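Local coordinates for ABC transporter, solute-binding protein (Staphylococcus aureus, PDB 6LKG) that binds alpha-D-glucose 6-phosphate between its two lobes and probably delivers its solute to an ABC transporter of the cell envelope, at residues V71-T76 with L233-T238. Sequence-based numbering, arbitrary orientation.
Sequences VPYQDT and LVQYLT
Val-234 opens the contact on helix 230-237, its CG1 lying 4.0 Å from CE2 of Tyr-73 as the two side chains run past one another in opposite directions. Both also rest on Leu-220 of strand 213-221, which extends this small apolar patch onto the sheet. Next along the helix, Gln-235 bends at its second torsion, bringing its amide across to the phenol. The hydroxyl of Tyr-73 donates to OE1 of Gln-235 over 2.6 Å, in the carbonyl plane with a C=O...donor angle of 148°, while ring and amide planes stand 69° apart. Asp-75, its CG anti to the backbone N (chi1 -172°), brings OD1 implausibly close to this amide, so the detail there is doubtful. OD2 faces Thr-238, just past the helix and about 13 Å from bound glucose 6-phosphate. Thr-238 OG1 lies 2.6 Å from Asp-75 OD2 and 2.9 Å from the carbonyl O of Val-234; its single proton could serve either acceptor, and the position of OD2 is itself somewhat uncertain. With Thr-93 of strand 92-105 touching both Asp-75 and Thr-238, the contact joins the loop after the short strand 70-71 to the C-terminal end of a sheet-packed helix, within one lobe of the periplasmic-binding-protein fold.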
loop_
_atom_site.group_PDB
_atom_site.type_symbol
_atom_site.label_atom_id
_atom_site.label_comp_id
_atom_site.label_asym_id
_atom_site.label_seq_id
_atom_site.Cartn_x
_atom_site.Cartn_y
_atom_site.Cartn_z
ATOM N N VAL B 71 33.545 29.069 -11.974
ATOM C CA VAL B 71 33.622 30.517 -11.832
ATOM C C VAL B 71 33.963 30.831 -10.379
ATOM O O VAL B 71 33.332 30.267 -9.477
ATOM C CB VAL B 71 32.307 31.213 -12.229
ATOM C CG1 VAL B 71 32.424 32.718 -12.017
ATOM C CG2 VAL B 71 31.958 30.907 -13.669
ATOM N N PRO B 72 34.946 31.684 -10.121
ATOM C CA PRO B 72 35.225 32.069 -8.736
ATOM C C PRO B 72 34.019 32.781 -8.148
ATOM O O PRO B 72 33.449 33.687 -8.755
ATOM C CB PRO B 72 36.428 33.007 -8.871
ATOM C CG PRO B 72 37.063 32.609 -10.177
ATOM C CD PRO B 72 35.921 32.247 -11.064
ATOM N N TYR B 73 33.627 32.349 -6.960
ATOM C CA TYR B 73 32.540 32.963 -6.221
ATOM C C TYR B 73 32.728 32.605 -4.767
ATOM O O TYR B 73 33.252 31.533 -4.446
ATOM C CB TYR B 73 31.170 32.491 -6.715
ATOM C CG TYR B 73 30.036 33.011 -5.879
ATOM C CD1 TYR B 73 29.568 34.305 -6.048
ATOM C CD2 TYR B 73 29.452 32.221 -4.898
ATOM C CE1 TYR B 73 28.534 34.794 -5.278
ATOM C CE2 TYR B 73 28.418 32.702 -4.121
ATOM C CZ TYR B 73 27.963 33.989 -4.316
ATOM O OH TYR B 73 26.935 34.481 -3.551
ATOM N N GLN B 74 32.288 33.489 -3.884
ATOM C CA GLN B 74 32.384 33.090 -2.499
ATOM C C GLN B 74 31.178 33.604 -1.723
ATOM O O GLN B 74 30.802 34.774 -1.834
ATOM C CB GLN B 74 33.767 33.508 -1.977
ATOM C CG GLN B 74 34.086 33.520 -0.494
ATOM C CD GLN B 74 34.220 32.042 -0.051
ATOM O OE1 GLN B 74 33.492 31.178 -0.592
ATOM N NE2 GLN B 74 35.293 31.729 0.682
ATOM N N ASP B 75 30.536 32.690 -1.006
ATOM C CA ASP B 75 29.344 32.990 -0.231
ATOM C C ASP B 75 29.648 34.023 0.842
ATOM O O ASP B 75 30.670 33.947 1.531
ATOM C CB ASP B 75 28.841 31.695 0.412
ATOM C CG ASP B 75 27.502 31.847 1.078
ATOM O OD1 ASP B 75 26.632 32.529 0.520
ATOM O OD2 ASP B 75 27.312 31.269 2.166
ATOM N N THR B 76 28.772 35.028 0.955
ATOM C CA THR B 76 28.995 36.079 1.943
ATOM C C THR B 76 28.818 35.579 3.365
ATOM O O THR B 76 29.210 36.282 4.304
ATOM C CB THR B 76 28.034 37.250 1.727
ATOM O OG1 THR B 76 26.695 36.817 1.989
ATOM C CG2 THR B 76 28.115 37.764 0.306
ATOM N N LEU B 233 20.804 30.745 -5.317
ATOM C CA LEU B 233 20.689 29.349 -4.904
ATOM C C LEU B 233 21.801 28.972 -3.935
ATOM O O LEU B 233 21.559 28.283 -2.936
ATOM C CB LEU B 233 20.714 28.435 -6.129
ATOM C CG LEU B 233 20.670 26.930 -5.845
ATOM C CD1 LEU B 233 19.456 26.577 -4.994
ATOM C CD2 LEU B 233 20.672 26.134 -7.142
ATOM N N VAL B 234 23.029 29.415 -4.214
ATOM C CA VAL B 234 24.138 29.151 -3.302
ATOM C C VAL B 234 23.865 29.782 -1.942
ATOM O O VAL B 234 24.094 29.160 -0.897
ATOM C CB VAL B 234 25.464 29.653 -3.904
ATOM C CG1 VAL B 234 26.614 29.371 -2.953
ATOM C CG2 VAL B 234 25.712 29.006 -5.261
ATOM N N GLN B 235 23.363 31.023 -1.935
ATOM C CA GLN B 235 22.995 31.673 -0.680
ATOM C C GLN B 235 21.944 30.855 0.057
ATOM O O GLN B 235 22.010 30.687 1.281
ATOM C CB GLN B 235 22.421 33.066 -0.946
ATOM C CG GLN B 235 23.372 34.194 -1.342
ATOM C CD GLN B 235 24.692 34.197 -0.610
ATOM O OE1 GLN B 235 25.751 34.289 -1.237
ATOM N NE2 GLN B 235 24.649 34.084 0.716
ATOM N N TYR B 236 20.966 30.337 -0.686
ATOM C CA TYR B 236 19.897 29.540 -0.097
ATOM C C TYR B 236 20.448 28.269 0.543
ATOM O O TYR B 236 20.118 27.943 1.688
ATOM C CB TYR B 236 18.860 29.235 -1.180
ATOM C CG TYR B 236 17.754 28.290 -0.788
ATOM C CD1 TYR B 236 16.612 28.754 -0.151
ATOM C CD2 TYR B 236 17.828 26.942 -1.103
ATOM C CE1 TYR B 236 15.587 27.896 0.193
ATOM C CE2 TYR B 236 16.808 26.077 -0.766
ATOM C CZ TYR B 236 15.691 26.556 -0.117
ATOM O OH TYR B 236 14.678 25.688 0.219
ATOM N N LEU B 237 21.312 27.550 -0.178
ATOM C CA LEU B 237 21.828 26.282 0.328
ATOM C C LEU B 237 22.708 26.469 1.559
ATOM O O LEU B 237 22.794 25.564 2.395
ATOM C CB LEU B 237 22.600 25.556 -0.774
ATOM C CG LEU B 237 21.766 25.093 -1.970
ATOM C CD1 LEU B 237 22.659 24.571 -3.084
ATOM C CD2 LEU B 237 20.755 24.033 -1.545
ATOM N N THR B 238 23.370 27.619 1.686
ATOM C CA THR B 238 24.219 27.903 2.836
ATOM C C THR B 238 23.529 28.753 3.897
ATOM O O THR B 238 24.166 29.112 4.893
ATOM C CB THR B 238 25.508 28.599 2.384
ATOM O OG1 THR B 238 25.187 29.820 1.706
ATOM C CG2 THR B 238 26.299 27.701 1.441
#